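Local coordinates for Alpha/beta fold hydrolase (Pseudomonas aeruginosa, PDB 6I8W), which hydrolyses ester bonds of membrane phospholipids as a membrane phospholipase A of the alpha/beta hydrolase fold and is a bacterial virulence factor, at residues Ala53-Gly58 with Asp74-Leu79; Asp95-Gly100 with Gly113-Arg118; Gly139-Ala144 with Gln234-Leu239; Leu159-Gly164 with Cys284-Met289; Pro249-Trp254 with Ser277-Glu282. One frame throughout, in Å; residues are numbered along the deposited sequence.

Contact 1: Ala53-Gly58 with Asp74-Leu79; sequences AYLEGG and DKDNWL. With MYR (myristic acid), chain C.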
# COMPACT_ATOMS: atom_id res chain seq x y z
N ALA A 53 7.35 -11.10 -0.65
CA ALA A 53 8.07 -10.37 -1.68
C ALA A 53 8.29 -8.93 -1.22
O ALA A 53 7.42 -8.34 -0.56
CB ALA A 53 7.29 -10.39 -3.02
N TYR A 54 9.44 -8.37 -1.55
CA TYR A 54 9.68 -6.98 -1.18
C TYR A 54 10.64 -6.31 -2.13
O TYR A 54 11.38 -6.96 -2.86
CB TYR A 54 10.20 -6.87 0.27
CG TYR A 54 11.56 -7.49 0.57
CD1 TYR A 54 11.68 -8.86 0.82
CD2 TYR A 54 12.71 -6.70 0.64
CE1 TYR A 54 12.93 -9.44 1.11
CE2 TYR A 54 13.96 -7.27 0.95
CZ TYR A 54 14.06 -8.63 1.18
OH TYR A 54 15.28 -9.19 1.48
N LEU A 55 10.58 -4.98 -2.13
CA LEU A 55 11.54 -4.17 -2.85
C LEU A 55 12.51 -3.58 -1.86
O LEU A 55 12.14 -3.28 -0.71
CB LEU A 55 10.85 -3.05 -3.62
CG LEU A 55 9.87 -3.50 -4.70
CD1 LEU A 55 9.16 -2.30 -5.31
CD2 LEU A 55 10.58 -4.32 -5.78
N GLU A 56 13.75 -3.39 -2.30
CA GLU A 56 14.77 -2.79 -1.45
C GLU A 56 15.71 -1.88 -2.26
O GLU A 56 16.02 -2.17 -3.42
CB GLU A 56 15.58 -3.89 -0.75
CG GLU A 56 16.62 -3.37 0.22
CD GLU A 56 17.46 -4.49 0.81
OE1 GLU A 56 17.48 -5.59 0.21
OE2 GLU A 56 18.10 -4.27 1.85
N GLY A 57 16.14 -0.77 -1.65
CA GLY A 57 17.06 0.15 -2.33
C GLY A 57 17.78 1.02 -1.33
O GLY A 57 17.45 1.02 -0.14
N GLY A 58 18.77 1.77 -1.79
CA GLY A 58 19.54 2.63 -0.92
C GLY A 58 20.60 1.86 -0.17
O GLY A 58 20.70 0.65 -0.30
N ASP A 74 -0.13 -3.09 -3.53
CA ASP A 74 1.11 -3.85 -3.39
C ASP A 74 2.30 -2.89 -3.30
O ASP A 74 2.12 -1.67 -3.29
CB ASP A 74 1.31 -4.85 -4.55
CG ASP A 74 1.33 -4.18 -5.93
OD1 ASP A 74 1.94 -3.11 -6.10
OD2 ASP A 74 0.76 -4.75 -6.88
N LYS A 75 3.50 -3.46 -3.23
CA LYS A 75 4.70 -2.67 -3.00
C LYS A 75 4.97 -1.68 -4.14
O LYS A 75 5.65 -0.67 -3.93
CB LYS A 75 5.91 -3.60 -2.81
CG LYS A 75 6.22 -4.49 -3.99
CD LYS A 75 7.12 -5.65 -3.57
CE LYS A 75 7.49 -6.55 -4.74
NZ LYS A 75 6.29 -7.13 -5.40
N ASP A 76 4.46 -1.96 -5.34
CA ASP A 76 4.70 -1.03 -6.46
C ASP A 76 3.92 0.30 -6.32
O ASP A 76 4.18 1.24 -7.06
CB ASP A 76 4.35 -1.67 -7.80
CG ASP A 76 5.38 -2.71 -8.24
OD1 ASP A 76 6.59 -2.48 -8.06
OD2 ASP A 76 4.98 -3.75 -8.81
N ASN A 77 2.98 0.38 -5.36
CA ASN A 77 2.36 1.68 -5.02
C ASN A 77 3.39 2.75 -4.62
O ASN A 77 3.12 3.94 -4.71
CB ASN A 77 1.38 1.53 -3.86
CG ASN A 77 -0.06 1.32 -4.31
OD1 ASN A 77 -0.99 1.76 -3.62
ND2 ASN A 77 -0.26 0.68 -5.46
N TRP A 78 4.55 2.30 -4.16
CA TRP A 78 5.53 3.20 -3.54
C TRP A 78 6.66 3.69 -4.43
O TRP A 78 7.50 4.45 -3.96
CB TRP A 78 6.16 2.50 -2.32
CG TRP A 78 5.16 2.18 -1.23
CD1 TRP A 78 4.62 0.95 -0.92
CD2 TRP A 78 4.61 3.12 -0.30
NE1 TRP A 78 3.74 1.09 0.15
CE2 TRP A 78 3.73 2.41 0.54
CE3 TRP A 78 4.78 4.50 -0.10
CZ2 TRP A 78 3.03 3.03 1.58
CZ3 TRP A 78 4.09 5.11 0.91
CH2 TRP A 78 3.22 4.38 1.74
N LEU A 79 6.70 3.27 -5.70
CA LEU A 79 7.91 3.47 -6.52
C LEU A 79 8.31 4.93 -6.70
O LEU A 79 9.47 5.29 -6.52
CB LEU A 79 7.74 2.83 -7.91
CG LEU A 79 7.33 1.35 -7.84
CD1 LEU A 79 7.32 0.71 -9.23
CD2 LEU A 79 8.24 0.60 -6.90
C1 MYR C . -5.78 1.49 -1.84
O1 MYR C . -4.79 1.74 -1.11
O2 MYR C . -6.92 1.24 -1.37
C2 MYR C . -5.62 1.59 -3.35
C3 MYR C . -4.18 1.93 -3.70
C4 MYR C . -4.04 2.37 -5.16
C5 MYR C . -4.31 1.22 -6.13
C6 MYR C . -3.92 1.64 -7.54
C7 MYR C . -2.79 0.79 -8.10
C8 MYR C . -1.79 1.65 -8.87
C9 MYR C . -1.29 0.96 -10.14
C10 MYR C . 0.16 0.52 -9.98
C11 MYR C . 0.78 0.13 -11.32
C12 MYR C . 2.06 -0.67 -11.09
C13 MYR C . 3.04 -0.46 -12.23
C14 MYR C . 4.45 -0.32 -11.69
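In the alpha/beta hydrolase sheet, Leu55 on strand 50-57 meets Lys75 of the 3-10 turn that precedes helix 79-82. The two side chains cross at about a right angle: the lysine's CD comes within 3.7 Å of Leu55 CG, and its CG and CE touch the same leucine. CG of Lys75 sits between its own backbone N and carbonyl carbon (chi1 61°), and the methylenes then run straight until chi4 bends them at NZ. CD also lies 3.7 Å from Tyr54 CA, which places the aliphatic chain against the strand backbone. NZ ends 4.2 Å from Ala53 CB but takes its charge partner elsewhere, in a salt bridge with Asp95.

An Asx turn opens the 3-10 segment: Asp74 OD1 accepts a hydrogen bond from the backbone N of Asp76 at 2.9 Å. Just beyond it, Leu55 CD1 packs very closely on Leu79 CD2, at 3.4 Å, and comes within 3.8 Å of Asp76 OD1. That carboxylate is held by Arg35 at OD1 and Arg31 at OD2, both on the long N-terminal helix 3-38. Bound myristic acid runs past the turn: Asn77 OD1 lies 3.2 Å from its C3, and Leu79 CD1 is 3.9 Å from the terminal C14.

Contact 2: Asp95-Gly100 with Gly113-Arg118; sequences DLPGFG and GTQAER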
# COMPACT_ATOMS: atom_id res chain seq x y z
N ASP A 95 5.25 -6.65 0.00
CA ASP A 95 3.90 -7.10 -0.26
C ASP A 95 3.41 -7.80 0.99
O ASP A 95 3.97 -8.82 1.40
CB ASP A 95 3.84 -8.09 -1.44
CG ASP A 95 4.07 -7.41 -2.78
OD1 ASP A 95 3.81 -6.20 -2.88
OD2 ASP A 95 4.47 -8.12 -3.73
N LEU A 96 2.36 -7.27 1.61
CA LEU A 96 1.76 -7.99 2.74
C LEU A 96 1.26 -9.36 2.29
O LEU A 96 0.78 -9.50 1.17
CB LEU A 96 0.61 -7.18 3.34
CG LEU A 96 1.03 -5.87 4.03
CD1 LEU A 96 -0.18 -4.98 4.23
CD2 LEU A 96 1.71 -6.15 5.37
N PRO A 97 1.41 -10.38 3.16
CA PRO A 97 0.73 -11.65 2.94
C PRO A 97 -0.73 -11.40 2.57
O PRO A 97 -1.37 -10.51 3.16
CB PRO A 97 0.84 -12.36 4.30
CG PRO A 97 2.14 -11.83 4.86
CD PRO A 97 2.20 -10.39 4.40
N GLY A 98 -1.23 -12.14 1.58
CA GLY A 98 -2.56 -11.93 1.03
C GLY A 98 -2.57 -11.06 -0.23
O GLY A 98 -3.55 -11.07 -0.97
N PHE A 99 -1.46 -10.36 -0.50
CA PHE A 99 -1.41 -9.36 -1.58
C PHE A 99 -0.14 -9.46 -2.44
O PHE A 99 0.82 -10.12 -2.06
CB PHE A 99 -1.52 -7.93 -0.99
CG PHE A 99 -2.77 -7.74 -0.18
CD1 PHE A 99 -3.99 -7.47 -0.80
CD2 PHE A 99 -2.74 -7.88 1.21
CE1 PHE A 99 -5.16 -7.33 -0.05
CE2 PHE A 99 -3.91 -7.74 1.96
CZ PHE A 99 -5.12 -7.46 1.33
N GLY A 100 -0.16 -8.80 -3.60
CA GLY A 100 1.01 -8.71 -4.46
C GLY A 100 1.58 -10.07 -4.82
O GLY A 100 0.85 -10.97 -5.20
N GLY A 113 -4.09 -6.75 13.10
CA GLY A 113 -3.31 -7.16 14.26
C GLY A 113 -2.32 -8.28 13.94
O GLY A 113 -1.14 -8.19 14.24
N THR A 114 -2.83 -9.33 13.30
CA THR A 114 -1.98 -10.42 12.82
C THR A 114 -0.97 -9.89 11.78
O THR A 114 0.21 -10.24 11.81
CB THR A 114 -2.85 -11.54 12.21
OG1 THR A 114 -3.83 -11.96 13.16
CG2 THR A 114 -2.00 -12.74 11.80
N GLN A 115 -1.42 -9.03 10.88
CA GLN A 115 -0.52 -8.49 9.86
C GLN A 115 0.61 -7.65 10.50
O GLN A 115 1.75 -7.74 10.07
CB GLN A 115 -1.31 -7.65 8.85
CG GLN A 115 -2.24 -8.46 7.95
CD GLN A 115 -1.49 -9.16 6.81
OE1 GLN A 115 -0.48 -9.83 7.02
NE2 GLN A 115 -1.97 -8.98 5.59
N ALA A 116 0.30 -6.88 11.54
CA ALA A 116 1.33 -6.07 12.20
C ALA A 116 2.43 -6.96 12.81
O ALA A 116 3.60 -6.60 12.79
CB ALA A 116 0.71 -5.17 13.27
N GLU A 117 2.05 -8.12 13.33
CA GLU A 117 3.07 -9.04 13.85
C GLU A 117 3.92 -9.65 12.72
O GLU A 117 5.12 -9.84 12.89
CB GLU A 117 2.42 -10.14 14.68
CG GLU A 117 1.81 -9.61 15.96
CD GLU A 117 2.71 -8.59 16.64
OE1 GLU A 117 3.86 -8.93 16.98
OE2 GLU A 117 2.26 -7.43 16.81
N ARG A 118 3.31 -9.96 11.59
CA ARG A 118 4.06 -10.45 10.44
C ARG A 118 5.09 -9.40 9.96
O ARG A 118 6.20 -9.75 9.57
CB ARG A 118 3.11 -10.84 9.29
CG ARG A 118 2.14 -12.01 9.62
CD ARG A 118 1.42 -12.52 8.35
NE ARG A 118 0.53 -13.64 8.64
CZ ARG A 118 -0.80 -13.59 8.56
NH1 ARG A 118 -1.40 -12.46 8.18
NH2 ARG A 118 -1.53 -14.67 8.85
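Pro97 and Gln115 join the loop after strand 90-94 to helix 112-125 of the alpha/beta hydrolase fold, the loop making a type II beta turn from Leu96 to Phe99. One hydrogen bond spans the contact: Gln115 NE2 donates a hydrogen bond to Pro97 O at 2.9 Å, with an N-H...O angle of 156° and the acceptor close to the amide plane. Gln115 is bent at chi2 (-78°), which swings CD out of line with the first part of the chain. A second bond lies within the helix, where Arg118 NH1 donates to Gln115 OE1 from above the plane of that carbonyl. NH1 is also held by Ser109 O. Both ends of the glutamine amide are therefore engaged, which should fix its rotation.

The remaining contacts are van der Waals. The Pro97 ring slides past both helix side chains in the opposite direction, its CD 3.8 Å from Gln115 OE1. NE2 also touches Leu96 CB at 3.9 Å and approaches the edge of the Phe99 ring, close to the ring plane. On the next turn of the helix Arg118 extends from CG to NE, and its CD rests 3.6 Å from Pro97 CG.

Contact 3: Gly139-Ala144 with Gln234-Leu239; sequences GGHIAA and QRYIPL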
# COMPACT_ATOMS: atom_id res chain seq x y z
N GLY A 139 -2.53 -0.37 5.36
CA GLY A 139 -1.14 -0.45 5.78
C GLY A 139 -0.79 0.55 6.88
O GLY A 139 0.09 0.30 7.71
N GLY A 140 -1.47 1.68 6.90
CA GLY A 140 -1.29 2.65 7.97
C GLY A 140 -1.91 2.13 9.26
O GLY A 140 -1.37 2.33 10.35
N HIS A 141 -3.05 1.45 9.13
CA HIS A 141 -3.70 0.82 10.28
C HIS A 141 -2.73 -0.17 10.93
O HIS A 141 -2.52 -0.16 12.15
CB HIS A 141 -5.00 0.13 9.84
CG HIS A 141 -5.91 -0.26 10.97
ND1 HIS A 141 -7.18 -0.76 10.76
CD2 HIS A 141 -5.74 -0.22 12.31
CE1 HIS A 141 -7.75 -1.01 11.93
NE2 HIS A 141 -6.89 -0.69 12.88
N ILE A 142 -2.11 -0.99 10.09
CA ILE A 142 -1.10 -1.96 10.50
C ILE A 142 0.16 -1.30 11.09
O ILE A 142 0.68 -1.74 12.12
CB ILE A 142 -0.69 -2.83 9.28
CG1 ILE A 142 -1.85 -3.77 8.88
CG2 ILE A 142 0.60 -3.60 9.56
CD1 ILE A 142 -1.71 -4.33 7.45
N ALA A 143 0.65 -0.25 10.44
CA ALA A 143 1.84 0.46 10.92
C ALA A 143 1.61 1.06 12.30
O ALA A 143 2.50 1.05 13.15
CB ALA A 143 2.24 1.56 9.95
N ALA A 144 0.43 1.62 12.52
CA ALA A 144 0.13 2.22 13.82
C ALA A 144 0.19 1.16 14.92
O ALA A 144 0.72 1.41 16.00
CB ALA A 144 -1.22 2.90 13.81
N GLN A 234 -14.90 -7.74 10.21
CA GLN A 234 -15.29 -8.56 11.36
C GLN A 234 -14.24 -8.57 12.46
O GLN A 234 -14.56 -8.76 13.63
CB GLN A 234 -15.59 -10.00 10.93
CG GLN A 234 -16.68 -10.13 9.89
CD GLN A 234 -18.04 -9.71 10.41
OE1 GLN A 234 -18.29 -9.73 11.62
NE2 GLN A 234 -18.92 -9.33 9.50
N ARG A 235 -12.98 -8.36 12.08
CA ARG A 235 -11.87 -8.42 13.03
C ARG A 235 -11.22 -7.05 13.15
O ARG A 235 -10.01 -6.92 13.34
CB ARG A 235 -10.84 -9.47 12.58
CG ARG A 235 -11.46 -10.85 12.38
CD ARG A 235 -10.45 -11.89 11.86
NE ARG A 235 -11.15 -13.06 11.31
CZ ARG A 235 -10.57 -14.21 10.98
NH1 ARG A 235 -9.26 -14.38 11.17
NH2 ARG A 235 -11.30 -15.20 10.48
N TYR A 236 -12.06 -6.02 13.05
CA TYR A 236 -11.61 -4.63 13.09
C TYR A 236 -11.00 -4.30 14.45
O TYR A 236 -11.55 -4.64 15.47
CB TYR A 236 -12.78 -3.71 12.79
CG TYR A 236 -12.49 -2.22 12.85
CD1 TYR A 236 -11.91 -1.57 11.77
CD2 TYR A 236 -12.84 -1.47 13.96
CE1 TYR A 236 -11.65 -0.21 11.80
CE2 TYR A 236 -12.59 -0.10 14.01
CZ TYR A 236 -11.99 0.51 12.92
OH TYR A 236 -11.74 1.86 12.93
N ILE A 237 -9.85 -3.63 14.44
CA ILE A 237 -9.23 -3.18 15.68
C ILE A 237 -9.19 -1.66 15.73
O ILE A 237 -8.48 -1.03 14.96
CB ILE A 237 -7.79 -3.73 15.83
CG1 ILE A 237 -7.79 -5.26 15.80
CG2 ILE A 237 -7.15 -3.20 17.10
CD1 ILE A 237 -6.39 -5.88 15.81
N PRO A 238 -9.98 -1.06 16.64
CA PRO A 238 -9.98 0.40 16.77
C PRO A 238 -8.61 0.93 17.18
O PRO A 238 -7.97 0.37 18.07
CB PRO A 238 -11.02 0.66 17.86
CG PRO A 238 -11.15 -0.64 18.60
CD PRO A 238 -10.90 -1.71 17.59
N LEU A 239 -8.16 2.00 16.54
CA LEU A 239 -6.89 2.61 16.90
C LEU A 239 -6.98 3.59 18.08
O LEU A 239 -5.98 3.86 18.74
CB LEU A 239 -6.30 3.36 15.71
CG LEU A 239 -5.64 2.50 14.64
CD1 LEU A 239 -5.08 3.41 13.56
CD2 LEU A 239 -4.54 1.64 15.25
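His141 reaches out of helix 138-149 to Tyr236, Ile237 and Leu239 of the loop after helix 208-234. CG of the histidine is anti to the backbone N (chi1 -166°), which carries the ring out toward that loop. NE2 donates to Ile237 O over a short 2.6 Å, the oxygen lying in the imidazole plane and the donor in the carbonyl plane, although the angle at the proton is only 137°. Against Tyr236 the rings form an offset edge-to-face pair: the edge of His141 is turned toward the tyrosine face, the planes at 61° and the centroids 5.7 Å apart. Leu239 crosses the imidazole obliquely, with CG 3.6 Å from His141 CD2. One turn further along the helix, Ala144 CB meets Leu239 CD2 at 3.8 Å. Leu239 N is hydrogen-bonded to Gly164 O, which Tyr236 OH probably bonds too. Helix 138-149 begins within the GxSxG sequence of a probable nucleophile elbow, whose last glycine is Gly139, as expected for an alpha/beta hydrolase.

Contact 4: Leu159-Gly164 with Cys284-Met289; sequences LIDNAG and CGHVPM. With MYR (myristic acid), chain C.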
# COMPACT_ATOMS: atom_id res chain seq x y z
N LEU A 159 1.45 8.06 8.93
CA LEU A 159 0.15 7.49 8.63
C LEU A 159 -0.40 8.27 7.46
O LEU A 159 -0.75 9.44 7.59
CB LEU A 159 -0.77 7.57 9.86
CG LEU A 159 -0.27 6.78 11.06
CD1 LEU A 159 -1.17 6.98 12.30
CD2 LEU A 159 -0.17 5.29 10.69
N ILE A 160 -0.44 7.63 6.31
CA ILE A 160 -0.86 8.30 5.10
C ILE A 160 -2.28 7.85 4.76
O ILE A 160 -2.46 6.76 4.20
CB ILE A 160 0.12 8.00 3.94
CG1 ILE A 160 1.53 8.48 4.34
CG2 ILE A 160 -0.35 8.67 2.62
CD1 ILE A 160 2.64 8.11 3.35
N ASP A 161 -3.27 8.66 5.13
CA ASP A 161 -4.67 8.28 4.93
C ASP A 161 -4.93 6.89 5.51
O ASP A 161 -5.42 6.01 4.81
CB ASP A 161 -5.03 8.32 3.44
CG ASP A 161 -4.75 9.67 2.80
OD1 ASP A 161 -3.56 10.04 2.70
OD2 ASP A 161 -5.72 10.37 2.38
N ASN A 162 -4.57 6.69 6.77
CA ASN A 162 -4.69 5.37 7.40
C ASN A 162 -6.12 5.01 7.78
O ASN A 162 -6.91 5.90 8.10
CB ASN A 162 -3.83 5.31 8.66
CG ASN A 162 -4.29 6.32 9.70
OD1 ASN A 162 -4.11 7.52 9.54
ND2 ASN A 162 -4.87 5.82 10.79
N ALA A 163 -6.43 3.72 7.77
CA ALA A 163 -7.67 3.22 8.37
C ALA A 163 -7.47 3.09 9.87
O ALA A 163 -6.34 3.18 10.36
CB ALA A 163 -8.07 1.87 7.74
N GLY A 164 -8.55 2.86 10.61
CA GLY A 164 -8.43 2.57 12.03
C GLY A 164 -9.11 3.50 13.02
O GLY A 164 -9.15 3.21 14.22
N CYS A 284 -6.35 16.55 -3.40
CA CYS A 284 -5.68 15.26 -3.51
C CYS A 284 -6.55 14.16 -2.92
O CYS A 284 -7.36 14.40 -2.02
CB CYS A 284 -4.33 15.30 -2.80
SG CYS A 284 -3.32 13.86 -3.10
N GLY A 285 -6.41 12.96 -3.45
CA GLY A 285 -7.27 11.86 -3.01
C GLY A 285 -6.63 10.98 -1.96
O GLY A 285 -5.77 11.41 -1.18
N HIS A 286 -7.05 9.72 -1.97
CA HIS A 286 -6.71 8.72 -0.97
C HIS A 286 -5.27 8.21 -0.99
O HIS A 286 -4.78 7.65 -0.00
CB HIS A 286 -7.66 7.53 -1.16
CG HIS A 286 -7.47 6.42 -0.17
ND1 HIS A 286 -7.50 6.62 1.19
CD2 HIS A 286 -7.31 5.08 -0.35
CE1 HIS A 286 -7.33 5.46 1.81
NE2 HIS A 286 -7.20 4.52 0.89
N VAL A 287 -4.58 8.37 -2.12
CA VAL A 287 -3.21 7.83 -2.20
C VAL A 287 -2.23 8.91 -2.66
O VAL A 287 -1.70 8.86 -3.77
CB VAL A 287 -3.15 6.57 -3.11
CG1 VAL A 287 -3.85 5.35 -2.42
CG2 VAL A 287 -3.82 6.82 -4.46
N PRO A 288 -1.98 9.92 -1.80
CA PRO A 288 -1.10 11.04 -2.15
C PRO A 288 0.27 10.59 -2.67
O PRO A 288 0.81 11.20 -3.61
CB PRO A 288 -0.94 11.82 -0.82
CG PRO A 288 -2.00 11.34 0.07
CD PRO A 288 -2.46 9.98 -0.40
N MET A 289 0.81 9.52 -2.09
CA MET A 289 2.14 9.04 -2.49
C MET A 289 2.13 8.49 -3.92
O MET A 289 3.19 8.34 -4.52
CB MET A 289 2.66 7.98 -1.52
CG MET A 289 2.09 6.59 -1.75
SD MET A 289 0.39 6.45 -1.07
CE MET A 289 0.11 4.69 -1.33
C1 MYR C . -5.78 1.49 -1.84
O1 MYR C . -4.79 1.74 -1.11
O2 MYR C . -6.92 1.24 -1.37
C2 MYR C . -5.62 1.59 -3.35
C3 MYR C . -4.18 1.93 -3.70
C4 MYR C . -4.04 2.37 -5.16
C5 MYR C . -4.31 1.22 -6.13
C6 MYR C . -3.92 1.64 -7.54
C7 MYR C . -2.79 0.79 -8.10
C8 MYR C . -1.79 1.65 -8.87
C9 MYR C . -1.29 0.96 -10.14
C10 MYR C . 0.16 0.52 -9.98
C11 MYR C . 0.78 0.13 -11.32
C12 MYR C . 2.06 -0.67 -11.09
C13 MYR C . 3.04 -0.46 -12.23
C14 MYR C . 4.45 -0.32 -11.69
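The imidazole of His286 lies obliquely against Asp161, its CE1 3.6 Å from Asp161 O, while MYR O2 of the bound myristic acid stands at the ring edge, in plane, 4.0 Å from NE2. His286 is probably the histidine of a Ser-His-Asp triad of the alpha/beta hydrolase fold: ND1 bonds Asp258 and NE2 bonds Ser137. CG of His286 is anti to its backbone N (chi1 -178°), which carries the ring in against Asp161.

Asp161 follows strand 154-160 and has a left-handed backbone. Its CB lies 3.7 Å from His286 ND1. OD2 accepts a hydrogen bond from the backbone N of Gly255, at the end of the neighbouring strand. OD1 meets Pro288 tip to tip, 3.3 Å from both CD and CG of that ring. Asn136 ND2 bonds both Ile160 O and His286 O, tying the strand end to the histidine loop.

One residue before the aspartate, Ile160 and Pro288 slide past each other at the start of helix 288-291, with Ile160 CG2 3.9 Å from Pro288 CD. Val287, at the N-cap position, turns away from the strand and faces the ligand, its CG1 3.7 Å from MYR C3.

Contact 5: Pro249-Trp254 with Ser277-Glu282; sequences PTLLLW and SVVIME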
# COMPACT_ATOMS: atom_id res chain seq x y z
N PRO A 249 7.51 9.96 17.05
CA PRO A 249 6.90 11.07 16.32
C PRO A 249 6.03 10.51 15.20
O PRO A 249 6.46 9.59 14.50
CB PRO A 249 8.09 11.84 15.72
CG PRO A 249 9.30 11.31 16.39
CD PRO A 249 8.97 9.91 16.86
N THR A 250 4.83 11.05 15.04
CA THR A 250 3.87 10.48 14.12
C THR A 250 3.36 11.55 13.15
O THR A 250 2.80 12.57 13.56
CB THR A 250 2.67 9.86 14.88
OG1 THR A 250 3.15 8.81 15.72
CG2 THR A 250 1.63 9.30 13.91
N LEU A 251 3.57 11.30 11.86
CA LEU A 251 3.07 12.18 10.82
C LEU A 251 1.69 11.72 10.40
O LEU A 251 1.50 10.55 10.06
CB LEU A 251 4.02 12.20 9.62
CG LEU A 251 3.51 12.98 8.40
CD1 LEU A 251 3.30 14.46 8.72
CD2 LEU A 251 4.51 12.82 7.21
N LEU A 252 0.73 12.63 10.43
CA LEU A 252 -0.61 12.40 9.89
C LEU A 252 -0.69 13.13 8.56
O LEU A 252 -0.68 14.36 8.54
CB LEU A 252 -1.70 12.91 10.86
CG LEU A 252 -1.57 12.41 12.29
CD1 LEU A 252 -2.66 12.99 13.19
CD2 LEU A 252 -1.59 10.87 12.30
N LEU A 253 -0.76 12.39 7.46
CA LEU A 253 -0.80 13.04 6.14
C LEU A 253 -2.03 12.58 5.37
O LEU A 253 -2.28 11.37 5.26
CB LEU A 253 0.48 12.75 5.34
CG LEU A 253 0.66 13.47 4.00
CD1 LEU A 253 2.14 13.76 3.67
CD2 LEU A 253 0.01 12.66 2.85
N TRP A 254 -2.78 13.54 4.82
CA TRP A 254 -4.04 13.24 4.14
C TRP A 254 -4.15 13.96 2.81
O TRP A 254 -3.59 15.05 2.64
CB TRP A 254 -5.24 13.64 5.01
CG TRP A 254 -6.23 12.52 5.23
CD1 TRP A 254 -7.39 12.28 4.53
CD2 TRP A 254 -6.14 11.48 6.21
NE1 TRP A 254 -8.01 11.16 5.03
CE2 TRP A 254 -7.26 10.65 6.05
CE3 TRP A 254 -5.21 11.17 7.21
CZ2 TRP A 254 -7.49 9.53 6.86
CZ3 TRP A 254 -5.43 10.06 8.01
CH2 TRP A 254 -6.56 9.25 7.83
N SER A 277 2.56 15.29 13.91
CA SER A 277 2.72 16.32 12.89
C SER A 277 1.56 16.15 11.91
O SER A 277 1.02 15.05 11.78
CB SER A 277 4.06 16.19 12.14
OG SER A 277 5.17 16.36 12.99
N VAL A 278 1.20 17.21 11.21
CA VAL A 278 0.07 17.13 10.29
C VAL A 278 0.43 17.71 8.93
O VAL A 278 1.03 18.77 8.84
CB VAL A 278 -1.17 17.87 10.85
CG1 VAL A 278 -2.30 17.88 9.82
CG2 VAL A 278 -1.65 17.26 12.17
N VAL A 279 0.06 16.98 7.87
CA VAL A 279 0.08 17.53 6.52
C VAL A 279 -1.25 17.20 5.82
O VAL A 279 -1.62 16.04 5.72
CB VAL A 279 1.25 16.99 5.68
CG1 VAL A 279 1.10 17.43 4.23
CG2 VAL A 279 2.62 17.47 6.27
N ILE A 280 -1.96 18.22 5.34
CA ILE A 280 -3.12 17.97 4.50
C ILE A 280 -2.83 18.55 3.13
O ILE A 280 -2.67 19.77 2.99
CB ILE A 280 -4.42 18.59 5.07
CG1 ILE A 280 -4.68 18.07 6.49
CG2 ILE A 280 -5.63 18.27 4.17
CD1 ILE A 280 -5.89 18.71 7.17
N MET A 281 -2.77 17.68 2.13
CA MET A 281 -2.50 18.11 0.77
C MET A 281 -3.79 18.48 0.05
O MET A 281 -4.80 17.78 0.18
CB MET A 281 -1.74 17.02 0.01
CG MET A 281 -0.29 16.89 0.51
SD MET A 281 0.59 15.44 -0.09
CE MET A 281 0.46 15.69 -1.85
N GLU A 282 -3.77 19.60 -0.67
CA GLU A 282 -4.97 20.16 -1.28
C GLU A 282 -5.31 19.51 -2.62
O GLU A 282 -4.41 19.20 -3.41
CB GLU A 282 -4.80 21.67 -1.49
CG GLU A 282 -6.11 22.39 -1.84
CD GLU A 282 -6.26 22.62 -3.33
OE1 GLU A 282 -5.24 22.53 -4.05
OE2 GLU A 282 -7.39 22.88 -3.79
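Leu252 and Val279 are linked by a backbone bond in the parallel pair formed by strands 250-255 and 276-281, the last two strands of the alpha/beta hydrolase sheet. Five hydrogen bonds zip the pair together: Ser277 N to Thr250 O, Leu252 N to Ser277 O, Val279 N to Leu252 O, Trp254 N to Val279 O and Met281 N to Trp254 O, all 2.8 to 2.9 Å long. The short segments run at 13° to each other. Between these bonds Leu253 CA approaches Val279 O at 3.1 Å in a CA-H...O contact.

Side chains of paired residues sit together on each face. On one, Leu253 and Val279 lie side by side and point the same way, with CD1 to CG1 at 3.9 Å; Leu251 CD1 touches Val279 CG2 at the same distance. Leu252 and Trp254 project from the other face.

Further out, helix 293-308 touches Val279 and Met281, and helix 265-269, the crossover of this beta-alpha-beta unit, touches Leu252, Trp254 and Ile280. The indole NE1 of Trp254 bonds Leu261 O. Met281 brings its SD to 4.1 Å from Leu253 CD2.

In the fold
All five contacts belong to one alpha/beta hydrolase fold. Contacts 1, 4 and 5 reach its mixed sheet, with contact 1 on strand 50-57 near one border and contact 5 at the opposite border, their centres about 22 Å apart. Contacts 1 and 2 come first along the chain and are joined by the Lys75-Asp95 salt bridge. Contact 3 follows, about 12 Å from contact 2 between centres, its Ile142 packing on Leu96 and Gln115. Its segments alternate with those of contact 4, whose loop encloses contact 5. Contacts 4 and 5, centres about 9 Å apart, hold neighbouring strands, 154-160 and 250-255 respectively. Contacts 1 and 4 touch myristic acid, bringing distant parts of the sequence to the probable active site.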